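Local structure of mandelate racemase/muconate lactonizing protein (3VC5) at residues A[65-70]-A[343-348]; A[350-355]-A[390-395]; A[375-380]-A[397-402]. The protein probably dehydrates D-glucarate to 5-dehydro-4-deoxy-D-glucarate in a magnesium-dependent reaction, as a member of the mandelate racemase/muconate lactonizing enzyme family. All coordinates share one frame; numbering follows the deposited sequence. Where two conformers were deposited one is given.

Interaction 1 of 3, residues A[65-70]-A[343-348]; sequences TGLGET and LGISLA
E69 reaches from the strand to the start of helix 344-355 and takes two backbone N-H groups on its carboxylate. L343 N, at the N-cap residue, donates to E69 OE2 at 2.7 Å, on the syn lone pair of that oxygen. S346 N, a turn further on, meets E69 OE1 at 2.9 Å from above the carboxylate plane, 54° out of it. S346 OG lies on that same face, almost straight over the carboxylate carbon, 3.0 Å from E69 CD. This hydroxyl does not bond to E69; its partners are H313 and R53. With CG anti to the backbone N (chi1 176°) and the chain extended beyond it, E69 spans the gap to the helix end. R53, from the neighbouring strand 50-60, makes a salt bridge to E69 OE2, so one guanidinium group positions both the carboxylate and the serine above it. Beside this polar knot I345 packs against the strand backbone: its CG2 sits 3.6 Å from G68 C, while its CD1 comes to 3.9 Å from L67 CB, the two side chains crossing at about a right angle. The axes of strand and helix pass 7.2 Å apart, nearly perpendicular. An alanine in place of E69 would probably leave L343 N and S346 N without their acceptor and R53 without its counter-charge, deep inside the protein. The strand belongs to the N-terminal capping domain of this family and the helix to the barrel domain, so this is an interdomain contact. A carboxylate buried against a helix N terminus and an arginine is likely to stay ionised, joining the two domains by charge as well as by packing.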
loop_
_atom_site.group_PDB
_atom_site.type_symbol
_atom_site.label_atom_id
_atom_site.label_comp_id
_atom_site.label_asym_id
_atom_site.label_seq_id
_atom_site.Cartn_x
_atom_site.Cartn_y
_atom_site.Cartn_z
ATOM N N THR A 65 -12.741 -20.226 12.408
ATOM C CA THR A 65 -11.725 -20.775 11.502
ATOM C C THR A 65 -11.510 -19.887 10.295
ATOM O O THR A 65 -12.413 -19.168 9.845
ATOM C CB THR A 65 -12.124 -22.158 10.992
ATOM O OG1 THR A 65 -13.353 -22.033 10.255
ATOM C CG2 THR A 65 -12.300 -23.098 12.192
ATOM N N GLY A 66 -10.287 -19.923 9.798
ATOM C CA GLY A 66 -9.941 -19.232 8.558
ATOM C C GLY A 66 -9.132 -20.174 7.677
ATOM O O GLY A 66 -8.376 -21.032 8.188
ATOM N N LEU A 67 -9.280 -20.010 6.359
ATOM C CA LEU A 67 -8.607 -20.865 5.378
ATOM C C LEU A 67 -7.542 -20.117 4.568
ATOM O O LEU A 67 -7.738 -18.944 4.172
ATOM C CB LEU A 67 -9.611 -21.454 4.400
ATOM C CG LEU A 67 -10.645 -22.375 5.060
ATOM C CD1 LEU A 67 -11.711 -22.735 4.012
ATOM C CD2 LEU A 67 -9.991 -23.640 5.653
ATOM N N GLY A 68 -6.446 -20.806 4.292
ATOM C CA GLY A 68 -5.434 -20.307 3.341
ATOM C C GLY A 68 -4.997 -21.457 2.462
ATOM O O GLY A 68 -5.251 -22.626 2.767
ATOM N N GLU A 69 -4.362 -21.131 1.351
ATOM C CA GLU A 69 -3.955 -22.132 0.360
ATOM C C GLU A 69 -2.643 -21.686 -0.266
ATOM O O GLU A 69 -2.496 -20.525 -0.644
ATOM C CB GLU A 69 -5.047 -22.328 -0.690
ATOM C CG GLU A 69 -4.634 -23.287 -1.815
ATOM C CD GLU A 69 -5.665 -23.401 -2.932
ATOM O OE1 GLU A 69 -6.870 -23.089 -2.737
ATOM O OE2 GLU A 69 -5.243 -23.820 -4.040
ATOM N N THR A 70 -1.693 -22.606 -0.366
ATOM C CA THR A 70 -0.374 -22.257 -0.882
ATOM C C THR A 70 0.209 -23.473 -1.619
ATOM O O THR A 70 -0.489 -24.479 -1.833
ATOM C CB THR A 70 0.530 -21.748 0.242
ATOM O OG1 THR A 70 1.773 -21.280 -0.305
ATOM C CG2 THR A 70 0.792 -22.829 1.304
ATOM N N LEU A 343 -7.066 -24.258 -6.005
ATOM C CA LEU A 343 -8.413 -24.651 -5.609
ATOM C C LEU A 343 -9.244 -23.431 -5.178
ATOM O O LEU A 343 -8.899 -22.270 -5.499
ATOM C CB LEU A 343 -8.311 -25.713 -4.501
ATOM C CG LEU A 343 -7.494 -26.938 -4.897
ATOM C CD1 LEU A 343 -7.428 -27.881 -3.694
ATOM C CD2 LEU A 343 -8.134 -27.644 -6.102
ATOM N N GLY A 344 -10.364 -23.676 -4.503
ATOM C CA GLY A 344 -11.337 -22.622 -4.272
ATOM C C GLY A 344 -10.970 -21.626 -3.170
ATOM O O GLY A 344 -11.497 -20.520 -3.131
ATOM N N ILE A 345 -10.077 -22.012 -2.261
ATOM C CA ILE A 345 -9.627 -21.063 -1.233
ATOM C C ILE A 345 -8.818 -19.974 -1.937
ATOM O O ILE A 345 -9.080 -18.773 -1.767
ATOM C CB ILE A 345 -8.810 -21.761 -0.147
ATOM C CG1 ILE A 345 -9.727 -22.714 0.641
ATOM C CG2 ILE A 345 -8.101 -20.706 0.773
ATOM C CD1 ILE A 345 -8.925 -23.790 1.403
ATOM N N SER A 346 -7.880 -20.399 -2.777
ATOM C CA SER A 346 -7.094 -19.449 -3.602
ATOM C C SER A 346 -8.032 -18.650 -4.514
ATOM O O SER A 346 -7.876 -17.443 -4.643
ATOM C CB SER A 346 -6.052 -20.169 -4.451
ATOM O OG SER A 346 -4.970 -20.519 -3.616
ATOM N N LEU A 347 -9.021 -19.307 -5.127
ATOM C CA LEU A 347 -9.935 -18.560 -6.030
ATOM C C LEU A 347 -10.715 -17.495 -5.259
ATOM O O LEU A 347 -10.856 -16.350 -5.742
ATOM C CB LEU A 347 -10.936 -19.476 -6.748
ATOM C CG LEU A 347 -11.797 -18.779 -7.825
ATOM C CD1 LEU A 347 -10.981 -18.132 -8.923
ATOM C CD2 LEU A 347 -12.772 -19.782 -8.430
ATOM N N ALA A 348 -11.162 -17.819 -4.039
ATOM C CA ALA A 348 -11.910 -16.831 -3.227
ATOM C C ALA A 348 -10.959 -15.660 -2.909
ATOM O O ALA A 348 -11.327 -14.492 -3.046
ATOM C CB ALA A 348 -12.411 -17.447 -1.951
#

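Interaction 2 of 3, residues A[350-355]-A[390-395]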
loop_
_atom_site.group_PDB
_atom_site.type_symbol
_atom_site.label_atom_id
_atom_site.label_comp_id
_atom_site.label_asym_id
_atom_site.label_seq_id
_atom_site.Cartn_x
_atom_site.Cartn_y
_atom_site.Cartn_z
ATOM N N MET A 350 -8.173 -14.659 -4.478
ATOM C CA MET A 350 -7.930 -13.929 -5.716
ATOM C C MET A 350 -9.046 -12.968 -6.025
ATOM O O MET A 350 -8.823 -11.824 -6.453
ATOM C CB MET A 350 -7.696 -14.890 -6.899
ATOM C CG MET A 350 -6.428 -15.741 -6.739
ATOM S SD MET A 350 -6.501 -17.283 -7.711
ATOM C CE MET A 350 -6.172 -16.681 -9.346
ATOM N N THR A 351 -10.264 -13.453 -5.836
ATOM C CA THR A 351 -11.449 -12.702 -6.208
ATOM C C THR A 351 -11.700 -11.513 -5.270
ATOM O O THR A 351 -11.989 -10.414 -5.732
ATOM C CB THR A 351 -12.662 -13.653 -6.285
ATOM O OG1 THR A 351 -12.395 -14.641 -7.298
ATOM C CG2 THR A 351 -13.960 -12.892 -6.614
ATOM N N HIS A 352 -11.569 -11.719 -3.960
ATOM C CA HIS A 352 -11.715 -10.596 -3.037
ATOM C C HIS A 352 -10.634 -9.553 -3.287
ATOM O O HIS A 352 -10.917 -8.343 -3.257
ATOM C CB HIS A 352 -11.657 -11.062 -1.552
ATOM C CG HIS A 352 -12.906 -11.736 -1.097
ATOM N ND1 HIS A 352 -13.968 -11.037 -0.560
ATOM C CD2 HIS A 352 -13.255 -13.049 -1.062
ATOM C CE1 HIS A 352 -14.931 -11.891 -0.243
ATOM N NE2 HIS A 352 -14.526 -13.115 -0.537
ATOM N N LEU A 353 -9.400 -10.010 -3.513
ATOM C CA LEU A 353 -8.307 -9.058 -3.757
ATOM C C LEU A 353 -8.607 -8.239 -5.022
ATOM O O LEU A 353 -8.564 -6.990 -5.018
ATOM C CB LEU A 353 -6.972 -9.804 -3.910
ATOM C CG LEU A 353 -5.772 -8.966 -4.405
ATOM C CD1 LEU A 353 -5.428 -7.819 -3.423
ATOM C CD2 LEU A 353 -4.577 -9.890 -4.619
ATOM N N ALA A 354 -8.898 -8.924 -6.129
ATOM C CA ALA A 354 -9.167 -8.187 -7.377
ATOM C C ALA A 354 -10.410 -7.286 -7.263
ATOM O O ALA A 354 -10.421 -6.174 -7.805
ATOM C CB ALA A 354 -9.318 -9.148 -8.555
ATOM N N ALA A 355 -11.468 -7.766 -6.596
ATOM C CA ALA A 355 -12.697 -6.973 -6.498
ATOM C C ALA A 355 -12.492 -5.653 -5.755
ATOM O O ALA A 355 -13.172 -4.658 -6.043
ATOM C CB ALA A 355 -13.835 -7.798 -5.811
ATOM N N PRO A 390 -18.524 -13.588 -9.365
ATOM C CA PRO A 390 -19.092 -12.616 -8.450
ATOM C C PRO A 390 -18.449 -12.720 -7.052
ATOM O O PRO A 390 -18.157 -13.826 -6.574
ATOM C CB PRO A 390 -20.589 -13.004 -8.416
ATOM C CG PRO A 390 -20.839 -13.786 -9.689
ATOM C CD PRO A 390 -19.533 -14.546 -9.885
ATOM N N VAL A 391 -18.188 -11.577 -6.420
ATOM C CA VAL A 391 -17.642 -11.605 -5.060
ATOM C C VAL A 391 -18.573 -12.385 -4.137
ATOM O O VAL A 391 -19.776 -12.086 -4.071
ATOM C CB VAL A 391 -17.451 -10.205 -4.461
ATOM C CG1 VAL A 391 -16.885 -10.327 -3.022
ATOM C CG2 VAL A 391 -16.553 -9.364 -5.345
ATOM N N PRO A 392 -18.039 -13.378 -3.412
ATOM C CA PRO A 392 -18.938 -14.162 -2.546
ATOM C C PRO A 392 -19.636 -13.264 -1.530
ATOM O O PRO A 392 -19.097 -12.219 -1.148
ATOM C CB PRO A 392 -17.993 -15.135 -1.842
ATOM C CG PRO A 392 -16.847 -15.300 -2.810
ATOM C CD PRO A 392 -16.696 -13.967 -3.511
ATOM N N ASP A 393 -20.833 -13.655 -1.101
ATOM C CA ASP A 393 -21.588 -12.798 -0.193
ATOM C C ASP A 393 -21.321 -13.093 1.284
ATOM O O ASP A 393 -21.304 -12.176 2.103
ATOM C CB ASP A 393 -23.090 -12.773 -0.534
ATOM C CG ASP A 393 -23.667 -14.152 -0.774
ATOM O OD1 ASP A 393 -24.459 -14.307 -1.732
ATOM O OD2 ASP A 393 -23.340 -15.076 -0.004
ATOM N N GLY A 394 -21.079 -14.357 1.621
ATOM C CA GLY A 394 -20.831 -14.712 3.017
ATOM C C GLY A 394 -19.742 -13.854 3.642
ATOM O O GLY A 394 -19.037 -13.109 2.932
ATOM N N PRO A 395 -19.605 -13.930 4.980
ATOM C CA PRO A 395 -18.525 -13.275 5.730
ATOM C C PRO A 395 -17.187 -13.943 5.439
ATOM O O PRO A 395 -17.150 -15.107 5.037
ATOM C CB PRO A 395 -18.885 -13.552 7.192
ATOM C CG PRO A 395 -19.795 -14.731 7.144
ATOM C CD PRO A 395 -20.588 -14.560 5.874
#
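T351 and H352, on helix 344-355, make an apolar contact with V391 and P392, where the chain leaves the short strand 388-390 in the barrel domain. The H352 ring carries much of it. Its CE1 comes to 3.7 Å from V391 CG1, and P392 CD lies 3.8 Å from H352 NE2; both carbons approach the ring obliquely. V391 holds CG1 anti to its backbone N (chi1 180°), which sends that methyl to the imidazole. T351 adds a looser touch through its methyl, with CG2 at 4.2 Å from V391 CA.

The imidazole is fixed from both ends by partners outside the two segments. H352 ND1 meets the backbone N of A151, and H352 NE2 meets the carbonyl O of L397, a pattern consistent with the ring proton sitting on NE2. Held this way, the ring can hardly turn, and it presents a firm surface to the valine and proline. The T351 hydroxyl bonds to Y164 and to L347 O, leaving the methyl for the loop.

Beneath the contact runs strand 161-169, with V162 touching T351 and A355. Just ahead of that strand, D160 pairs by backbone with V391 and V158 with A355, while M337 of strand 334-337 packs against M350, L353 and A354.

Interaction 3 of 3, residues A[375-380]-A[397-402]; sequences DVVAPG and LGVELD
V377 and V399 cross obliquely, with V377 CG1 3.9 Å from V399 CB, marking the inner side of the contact. V377 keeps CG1 anti to its carbonyl carbon (chi1 -55°), which turns that methyl onto V399; the valines also pack on the domain interface, V377 touching I345 of helix 344-355 and V399 touching L67 of strand 65-71. L401 starts out away from the other segment, but CG anti to the backbone N swings the branch back, so that L401 CD1 rests 3.3 Å from V376 O.

The backbones meet in a single antiparallel bridge in which V377 and L401 form a non-hydrogen-bonded pair, the bonds running between their neighbours. D402 N gives a nearly straight bond (171°) to V376 O at 2.8 Å, the donor tilted somewhat from the carbonyl plane. On the other side of the pair, A378 N lies 2.9 Å from E400 O, almost along the C=O axis. The same E400 O is approached by V377 CA at 3.2 Å, a CA-H...O contact. A water donates to A378 O at 2.7 Å and accepts from E400 N, standing in for the second direct bond between A378 and E400. A378 was modelled in two conformers, so its bonds are less certain than that of D402.

D402 is the N-cap of helix 403-415, its OD1 taking A405 N, and is held a second time through its backbone N on V376 O. The bridge ties the start of that helix to the loop by direct and water-borne backbone bonds, with V377, V399 and L401 turned to the interior.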
loop_
_atom_site.group_PDB
_atom_site.type_symbol
_atom_site.label_atom_id
_atom_site.label_comp_id
_atom_site.label_asym_id
_atom_site.label_seq_id
_atom_site.Cartn_x
_atom_site.Cartn_y
_atom_site.Cartn_z
ATOM N N ASP A 375 -12.239 -29.745 -5.765
ATOM C CA ASP A 375 -12.117 -28.660 -4.809
ATOM C C ASP A 375 -12.218 -29.182 -3.390
ATOM O O ASP A 375 -12.648 -30.327 -3.185
ATOM C CB ASP A 375 -13.172 -27.588 -5.053
ATOM C CG ASP A 375 -12.665 -26.170 -4.745
ATOM O OD1 ASP A 375 -11.715 -26.016 -3.925
ATOM O OD2 ASP A 375 -13.217 -25.212 -5.337
ATOM N N VAL A 376 -11.769 -28.362 -2.433
ATOM C CA VAL A 376 -11.916 -28.677 -1.015
ATOM C C VAL A 376 -12.935 -27.775 -0.312
ATOM O O VAL A 376 -13.106 -27.881 0.919
ATOM C CB VAL A 376 -10.551 -28.629 -0.259
ATOM C CG1 VAL A 376 -9.605 -29.718 -0.782
ATOM C CG2 VAL A 376 -9.952 -27.219 -0.359
ATOM N N VAL A 377 -13.602 -26.876 -1.046
ATOM C CA VAL A 377 -14.671 -26.071 -0.425
ATOM C C VAL A 377 -16.009 -26.521 -1.019
ATOM O O VAL A 377 -16.046 -27.113 -2.107
ATOM C CB VAL A 377 -14.480 -24.550 -0.602
ATOM C CG1 VAL A 377 -13.091 -24.121 -0.064
ATOM C CG2 VAL A 377 -14.587 -24.169 -2.085
ATOM N N ALA A 378 -17.101 -26.209 -0.328
ATOM C CA ALA A 378 -18.452 -26.494 -0.822
ATOM C C ALA A 378 -18.738 -25.740 -2.132
ATOM O O ALA A 378 -18.317 -24.599 -2.288
ATOM C CB ALA A 378 -19.462 -26.115 0.235
ATOM N N PRO A 379 -19.480 -26.367 -3.059
ATOM C CA PRO A 379 -19.626 -25.982 -4.486
ATOM C C PRO A 379 -20.361 -24.677 -4.882
ATOM O O PRO A 379 -20.153 -24.180 -5.997
ATOM C CB PRO A 379 -20.375 -27.183 -5.086
ATOM C CG PRO A 379 -21.151 -27.745 -3.937
ATOM C CD PRO A 379 -20.241 -27.597 -2.747
ATOM N N GLY A 380 -21.205 -24.124 -4.014
ATOM C CA GLY A 380 -22.134 -23.071 -4.452
ATOM C C GLY A 380 -21.708 -21.612 -4.377
ATOM O O GLY A 380 -22.432 -20.726 -4.831
ATOM N N LEU A 397 -13.922 -15.125 3.549
ATOM C CA LEU A 397 -13.716 -15.451 2.134
ATOM C C LEU A 397 -15.011 -15.874 1.454
ATOM O O LEU A 397 -15.118 -15.836 0.225
ATOM C CB LEU A 397 -12.661 -16.555 1.983
ATOM C CG LEU A 397 -11.210 -16.165 2.278
ATOM C CD1 LEU A 397 -10.344 -17.433 2.348
ATOM C CD2 LEU A 397 -10.679 -15.158 1.226
ATOM N N GLY A 398 -15.983 -16.287 2.249
ATOM C CA GLY A 398 -17.294 -16.717 1.720
ATOM C C GLY A 398 -17.265 -18.170 1.266
ATOM O O GLY A 398 -18.114 -18.596 0.481
ATOM N N VAL A 399 -16.278 -18.943 1.735
ATOM C CA VAL A 399 -16.232 -20.379 1.409
ATOM C C VAL A 399 -16.254 -21.237 2.655
ATOM O O VAL A 399 -15.921 -20.777 3.743
ATOM C CB VAL A 399 -15.001 -20.763 0.541
ATOM C CG1 VAL A 399 -15.114 -20.114 -0.848
ATOM C CG2 VAL A 399 -13.658 -20.418 1.247
ATOM N N GLU A 400 -16.651 -22.494 2.497
ATOM C CA GLU A 400 -16.756 -23.394 3.629
ATOM C C GLU A 400 -15.924 -24.618 3.295
ATOM O O GLU A 400 -16.140 -25.237 2.262
ATOM C CB GLU A 400 -18.224 -23.820 3.860
ATOM C CG GLU A 400 -18.413 -24.648 5.116
ATOM C CD GLU A 400 -19.825 -25.214 5.249
ATOM O OE1 GLU A 400 -20.771 -24.642 4.659
ATOM O OE2 GLU A 400 -19.984 -26.239 5.948
ATOM N N LEU A 401 -14.979 -24.967 4.162
ATOM C CA LEU A 401 -14.201 -26.182 3.997
ATOM C C LEU A 401 -15.108 -27.429 3.998
ATOM O O LEU A 401 -15.992 -27.578 4.842
ATOM C CB LEU A 401 -13.189 -26.291 5.137
ATOM C CG LEU A 401 -12.194 -27.443 5.008
ATOM C CD1 LEU A 401 -11.362 -27.298 3.719
ATOM C CD2 LEU A 401 -11.314 -27.510 6.256
ATOM N N ASP A 402 -14.902 -28.301 3.022
ATOM C CA ASP A 402 -15.558 -29.604 2.986
ATOM C C ASP A 402 -14.520 -30.586 3.503
ATOM O O ASP A 402 -13.553 -30.940 2.790
ATOM C CB ASP A 402 -15.937 -29.950 1.545
ATOM C CG ASP A 402 -16.632 -31.297 1.422
ATOM O OD1 ASP A 402 -16.311 -32.242 2.174
ATOM O OD2 ASP A 402 -17.500 -31.412 0.544
HETATM O O HOH W 1 -17.926 -22.987 -0.121
#

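In the fold
From the N terminus, strand 65-71 comes first, and interaction 1 closes the longest loop, 272 residues that include most of the barrel, bringing helix 344-355 onto the capping domain. It is complete before the other two contacts, though interaction 2 continues along the same helix. Interactions 2 and 3 cross: 350-355, 375-380, 390-395 and 397-402 alternate along the chain, closing loops of 34 and 16 residues. A bond from G344 N to D375 OD1 joins interactions 1 and 3, whose centres are about 9 Å apart. Together the three tie strand 65-71, helix 344-355 and the loops on both sides of strand 388-390 as far as helix 403-415.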